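Local coordinates for CigR Protein (Salmonella enterica subsp. enterica serovar Typhimurium, PDB 4EW5), which is an inner membrane protein whose precise role the structure alone does not show, seen here as its C-terminal domain, which may pair with a second copy, at the interface of chains A and B. Coordinates in Å, arbitrary orientation; residue numbers count along the deposited sequence, not the author numbering. Chains: chain A/B, CigR Protein.

The interface of chains A and B. Residues chain A 67, 69, 74, 83, 93, 95; chain B 8, 11, 15.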
loop_
_atom_site.group_PDB
_atom_site.type_symbol
_atom_site.label_atom_id
_atom_site.label_comp_id
_atom_site.label_asym_id
_atom_site.label_seq_id
_atom_site.Cartn_x
_atom_site.Cartn_y
_atom_site.Cartn_z
ATOM N N PRO A 67 -1.048 1.207 -9.633
ATOM C CA PRO A 67 -1.169 -0.044 -10.393
ATOM C C PRO A 67 -2.197 -0.021 -11.498
ATOM O O PRO A 67 -3.255 0.652 -11.411
ATOM C CB PRO A 67 -1.588 -1.094 -9.324
ATOM C CG PRO A 67 -1.143 -0.518 -8.056
ATOM C CD PRO A 67 -1.315 1.015 -8.213
ATOM N N TYR A 69 -4.714 -2.155 -13.902
ATOM C CA TYR A 69 -5.472 -3.400 -14.103
ATOM C C TYR A 69 -6.361 -3.243 -15.288
ATOM O O TYR A 69 -7.320 -2.416 -15.273
ATOM C CB TYR A 69 -6.355 -3.699 -12.906
ATOM C CG TYR A 69 -5.656 -3.728 -11.581
ATOM C CD1 TYR A 69 -5.022 -4.887 -11.126
ATOM C CD2 TYR A 69 -5.660 -2.615 -10.753
ATOM C CE1 TYR A 69 -4.388 -4.907 -9.916
ATOM C CE2 TYR A 69 -4.995 -2.604 -9.540
ATOM C CZ TYR A 69 -4.392 -3.735 -9.088
ATOM O OH TYR A 69 -3.727 -3.688 -7.863
ATOM N N TRP A 74 -8.576 4.210 -12.269
ATOM C CA TRP A 74 -8.563 4.997 -11.044
ATOM C C TRP A 74 -9.314 6.319 -11.325
ATOM O O TRP A 74 -9.135 6.916 -12.418
ATOM C CB TRP A 74 -7.138 5.297 -10.644
ATOM C CG TRP A 74 -6.425 4.114 -10.080
ATOM C CD1 TRP A 74 -5.486 3.304 -10.694
ATOM C CD2 TRP A 74 -6.622 3.551 -8.758
ATOM N NE1 TRP A 74 -5.055 2.331 -9.862
ATOM C CE2 TRP A 74 -5.691 2.427 -8.658
ATOM C CE3 TRP A 74 -7.402 3.893 -7.655
ATOM C CZ2 TRP A 74 -5.582 1.676 -7.524
ATOM C CZ3 TRP A 74 -7.255 3.128 -6.523
ATOM C CH2 TRP A 74 -6.362 2.051 -6.459
ATOM N N LEU A 83 -10.754 2.901 -7.491
ATOM C CA LEU A 83 -10.573 2.107 -8.638
ATOM C C LEU A 83 -11.972 1.558 -9.006
ATOM O O LEU A 83 -12.651 0.930 -8.163
ATOM C CB LEU A 83 -9.711 0.895 -8.347
ATOM C CG LEU A 83 -9.307 -0.015 -9.515
ATOM C CD1 LEU A 83 -8.382 0.699 -10.526
ATOM C CD2 LEU A 83 -8.666 -1.303 -9.066
ATOM N N ALA A 93 -11.735 -0.664 -5.245
ATOM C CA ALA A 93 -10.849 -0.311 -4.140
ATOM C C ALA A 93 -11.100 1.112 -3.885
ATOM O O ALA A 93 -11.424 1.835 -4.836
ATOM C CB ALA A 93 -9.364 -0.515 -4.491
ATOM N N ILE A 95 -9.537 4.349 -1.519
ATOM C CA ILE A 95 -8.570 4.981 -0.607
ATOM C C ILE A 95 -9.071 6.342 -0.272
ATOM O O ILE A 95 -9.067 7.273 -1.081
ATOM C CB ILE A 95 -7.194 5.055 -1.294
ATOM C CG1 ILE A 95 -6.827 3.654 -1.777
ATOM C CG2 ILE A 95 -6.128 5.642 -0.389
ATOM C CD1 ILE A 95 -5.625 3.630 -2.695
ATOM N N PRO B 8 -7.355 -7.152 -10.055
ATOM C CA PRO B 8 -7.251 -6.404 -8.787
ATOM C C PRO B 8 -7.844 -7.170 -7.611
ATOM O O PRO B 8 -8.778 -6.714 -6.957
ATOM C CB PRO B 8 -8.012 -5.141 -9.088
ATOM C CG PRO B 8 -9.120 -5.642 -10.002
ATOM C CD PRO B 8 -8.478 -6.680 -10.876
ATOM N N VAL B 11 -5.636 -5.122 -4.089
ATOM C CA VAL B 11 -5.108 -3.864 -4.647
ATOM C C VAL B 11 -4.130 -3.207 -3.645
ATOM O O VAL B 11 -3.039 -2.764 -4.024
ATOM C CB VAL B 11 -6.257 -2.914 -5.040
ATOM C CG1 VAL B 11 -5.682 -1.484 -5.363
ATOM C CG2 VAL B 11 -7.068 -3.555 -6.207
ATOM N N ILE B 15 -0.273 -2.164 -4.279
ATOM C CA ILE B 15 0.260 -0.816 -4.067
ATOM C C ILE B 15 1.486 -0.858 -3.128
ATOM O O ILE B 15 2.571 -0.291 -3.417
ATOM C CB ILE B 15 -0.775 0.196 -3.593
ATOM C CG1 ILE B 15 -1.895 0.355 -4.667
ATOM C CG2 ILE B 15 -0.075 1.524 -3.229
ATOM C CD1 ILE B 15 -3.091 1.086 -4.086
#
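B:Pro8 lies flat against the ring of A:Tyr69. Its CB sits over the middle of one ring face, 3.5 Å from the ring centroid, in a CH-pi contact. The two side chains run antiparallel alongside each other, and B:Pro8 CA comes within 3.4 Å of A:Tyr69 CE1 on the ring. A:Leu83 meets the same proline at about a right angle and touches its CB through CD2. A chi1 of -175° sends CG of A:Leu83 anti to its backbone N, and chi2 of 65° then parts the methyls. CD2 faces chain B, while CD1 rests on a face of the A:Trp74 indole near the rim.

B:Val11 opens helix 11-26 and has the largest hidden surface of the residues here, 50 Å². Its two methyls go to different neighbours. CG1, anti to the backbone N (chi1 169°), meets the far end of the indole, 3.8 Å from A:Trp74 CH2, and also reaches A:Ala93 CB. CG2 turns to the phenol end of A:Tyr69 and to A:Leu83 CD2. The phenol oxygen OH of A:Tyr69 lies 3.5 Å from B:Val11 CA, a packing contact.

One helical turn on, B:Ile15 uses two parts of its chain. The side chain runs roughly perpendicular to that of A:Pro67, with CG1 3.6 Å from A:Pro67 CG. CD1 extends further and meets A:Ile95 CD1 tip to tip at 3.9 Å.

The indole is held from within chain A. A:Trp74 NE1 donates a hydrogen bond of 2.9 Å to A:Pro67 O, which lies close to the ring plane. This bond ties the strand 72-77 to the loop that presents A:Pro67, and should limit rotation of the indole.

The patch is an apolar helix-to-sheet contact. The first turns of one chain's helix, and the loop before it, pack on the strands and loop of the other. The two-fold repeats it with chains exchanged, so it may support a dimer of this domain.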